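Local structure of tyrosine-protein phosphatase non-receptor type 18 (Homo sapiens, 2OC3) at residues Q251-T255 with Q256-P260. The protein removes phosphate from phosphotyrosine residues of proteins, including autophosphorylated tyrosine kinases, through its classical protein tyrosine phosphatase catalytic domain. Sequence-based numbering, arbitrary orientation.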
ATOM      1  N   GLN A 251      11.800  -5.163   7.811  1.00  9.28           N
ATOM      2  CA  GLN A 251      13.015  -5.273   7.025  1.00 10.60           C
ATOM      3  C   GLN A 251      14.208  -4.765   7.832  1.00 11.06           C
ATOM      4  O   GLN A 251      15.284  -5.396   7.789  1.00 14.38           O
ATOM      5  CB  GLN A 251      12.888  -4.536   5.719  1.00 12.58           C
ATOM      6  CG  GLN A 251      11.877  -5.201   4.775  1.00 11.63           C
ATOM      7  CD  GLN A 251      12.225  -6.656   4.464  1.00 12.45           C
ATOM      8  OE1 GLN A 251      11.774  -7.610   5.123  1.00 15.35           O
ATOM      9  NE2 GLN A 251      13.034  -6.819   3.436  1.00 24.65           N
ATOM     10  N   LEU A 252      14.052  -3.677   8.570  1.00  9.28           N
ATOM     11  CA  LEU A 252      15.140  -3.213   9.463  1.00 11.53           C
ATOM     12  C   LEU A 252      15.493  -4.298  10.466  1.00 13.82           C
ATOM     13  O   LEU A 252      16.665  -4.588  10.725  1.00 13.76           O
ATOM     14  CB  LEU A 252      14.759  -1.944  10.226  1.00 13.48           C
ATOM     15  CG  LEU A 252      14.622  -0.653   9.420  1.00 12.34           C
ATOM     16  CD1 LEU A 252      14.182   0.492  10.371  1.00 17.93           C
ATOM     17  CD2 LEU A 252      15.905  -0.334   8.636  1.00 13.14           C
ATOM     18  N   LEU A 253      14.487  -4.915  11.055  1.00 11.03           N
ATOM     19  CA  LEU A 253      14.703  -5.923  12.096  1.00 11.48           C
ATOM     20  C   LEU A 253      15.451  -7.120  11.539  1.00 14.68           C
ATOM     21  O   LEU A 253      16.456  -7.583  12.119  1.00 15.51           O
ATOM     22  CB  LEU A 253      13.358  -6.380  12.652  1.00 12.73           C
ATOM     23  CG  LEU A 253      13.354  -7.365  13.808  1.00 19.15           C
ATOM     24  CD1 LEU A 253      13.974  -6.716  15.033  1.00 26.65           C
ATOM     25  CD2 LEU A 253      11.927  -7.805  14.079  1.00 19.07           C
ATOM     26  N   LEU A 254      15.030  -7.609  10.389  1.00 11.62           N
ATOM     27  CA  LEU A 254      15.638  -8.818   9.839  1.00 12.76           C
ATOM     28  C   LEU A 254      17.055  -8.570   9.313  1.00 17.86           C
ATOM     29  O   LEU A 254      17.872  -9.498   9.223  1.00 21.93           O
ATOM     30  CB  LEU A 254      14.755  -9.381   8.718  1.00 18.48           C
ATOM     31  CG  LEU A 254      13.372  -9.840   9.156  1.00 20.03           C
ATOM     32  CD1 LEU A 254      12.523 -10.126   7.922  1.00 22.53           C
ATOM     33  CD2 LEU A 254      13.453 -11.089  10.054  1.00 23.81           C
ATOM     34  N   THR A 255      17.360  -7.334   8.959  1.00 14.32           N
ATOM     35  CA  THR A 255      18.695  -6.953   8.474  1.00 15.72           C
ATOM     36  C   THR A 255      19.580  -6.420   9.610  1.00 14.60           C
ATOM     37  O   THR A 255      20.692  -5.956   9.347  1.00 16.80           O
ATOM     38  CB  THR A 255      18.631  -5.928   7.374  1.00 18.19           C
ATOM     39  OG1 THR A 255      17.967  -4.757   7.833  1.00 15.19           O
ATOM     40  CG2 THR A 255      17.894  -6.510   6.136  1.00 23.41           C
ATOM     41  N   GLN A 256      19.088  -6.475  10.841  1.00 13.23           N
ATOM     42  CA  GLN A 256      19.831  -6.085  12.053  1.00 13.48           C
ATOM     43  C   GLN A 256      20.158  -4.599  12.099  1.00 16.00           C
ATOM     44  O   GLN A 256      21.137  -4.170  12.747  1.00 18.46           O
ATOM     45  CB  GLN A 256      21.091  -6.954  12.224  1.00 14.88           C
ATOM     46  CG  GLN A 256      20.834  -8.438  12.073  1.00 19.79           C
ATOM     47  CD  GLN A 256      19.950  -9.010  13.155  1.00 31.54           C
ATOM     48  OE1 GLN A 256      20.229  -8.855  14.348  1.00 50.39           O
ATOM     49  NE2 GLN A 256      18.873  -9.692  12.750  1.00 41.75           N
ATOM     50  N   MET A 257      19.300  -3.800  11.457  1.00 10.22           N
ATOM     51  CA  MET A 257      19.480  -2.386  11.293  1.00 11.07           C
ATOM     52  C   MET A 257      18.474  -1.519  12.041  1.00 10.67           C
ATOM     53  O   MET A 257      18.094  -0.438  11.576  1.00 13.28           O
ATOM     54  CB  MET A 257      19.433  -2.063   9.801  1.00 18.60           C
ATOM     55  CG  MET A 257      20.585  -2.623   9.002  1.00 17.39           C
ATOM     56  SD  MET A 257      22.174  -1.836   9.454  1.00 18.22           S
ATOM     57  CE  MET A 257      21.888  -0.172   8.939  1.00 23.69           C
ATOM     58  N   ILE A 258      18.109  -1.945  13.240  1.00 11.94           N
ATOM     59  CA  ILE A 258      17.342  -1.104  14.152  1.00 13.56           C
ATOM     60  C   ILE A 258      18.339  -0.339  15.038  1.00 12.09           C
ATOM     61  O   ILE A 258      18.956  -0.949  15.871  1.00 17.18           O
ATOM     62  CB  ILE A 258      16.375  -1.945  15.033  1.00 14.70           C
ATOM     63  CG1 ILE A 258      15.402  -2.745  14.178  1.00 15.17           C
ATOM     64  CG2 ILE A 258      15.570  -0.997  15.952  1.00 15.76           C
ATOM     65  CD1 ILE A 258      14.350  -1.884  13.527  1.00 18.58           C
ATOM     66  N   PRO A 259      18.463   1.004  14.869  1.00 20.36           N
ATOM     67  CA  PRO A 259      19.456   1.691  15.704  1.00 23.19           C
ATOM     68  C   PRO A 259      18.910   1.978  17.082  1.00 26.58           C
ATOM     69  O   PRO A 259      17.691   1.894  17.273  1.00 16.97           O
ATOM     70  CB  PRO A 259      19.734   2.973  14.932  1.00 27.90           C
ATOM     71  CG  PRO A 259      18.497   3.247  14.185  1.00 22.65           C
ATOM     72  CD  PRO A 259      17.773   1.926  13.955  1.00 28.15           C
ATOM     73  N   PRO A 260      19.788   2.276  18.055  1.00 22.08           N
ATOM     74  CA  PRO A 260      19.351   2.446  19.441  1.00 27.32           C
ATOM     75  C   PRO A 260      18.416   3.637  19.650  1.00 19.57           C
ATOM     76  O   PRO A 260      17.642   3.654  20.607  1.00 30.55           O
ATOM     77  CB  PRO A 260      20.671   2.651  20.207  1.00 35.00           C
ATOM     78  CG  PRO A 260      21.624   3.121  19.177  1.00 32.88           C
ATOM     79  CD  PRO A 260      21.254   2.420  17.926  1.00 34.83           C
TER
HETATM   80  O   HOH W   1      17.549  -6.985  14.824  1.00 35.66           O
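Leu252 and Leu253 meet Gln256, Met257 and Ile258 in a local C-terminal cap, at the surface where helix 238-254 gives way to the loop leading to helix 264-272. Two backbone bonds close the turn: Met257 N donates to Leu252 O at 2.8 Å with an N-H...O angle of 161°, a nearly straight bond. Gln256 N donates to Leu253 O at 3.1 Å, but it approaches from above the carbonyl plane and so does not use a lone pair. A water also donates to Leu253 O and, weakly, to Gln256 OE1. Gln256 has the positive phi, 66°, that turns the chain out of the helix. One residue earlier, Thr255 has OG1 between its backbone N and carbonyl carbon, which brings the hydroxyl back to Gln251 O at 2.8 Å; Thr255 N binds the same oxygen from the opposite face of its plane.

Beyond the turn, Ile258 supplies the apolar part. Its CG1 lies beside its own backbone N (chi1 -59°) and carries CD1 back to the helix, where it presses on Leu252 CB at 3.3 Å, tighter than usual van der Waals contact. The two side chains cross at about a right angle, while Ile258 CG1 packs more loosely on Leu253 CD1 at 4.3 Å. Leu252 CD2 extends the patch to Met257 CB, and Phe296 of helix 282-296 touches both Leu253 and Ile258. A glycine at Leu252 would probably leave Ile258 CD1 without its close partner and open a gap beside Val99 and Phe262. Positive phi at Gln256, the paired bonds into the last turn and the apolar Leu252-Met257 contact across it together identify a Schellman motif ending this helix of the phosphatase domain.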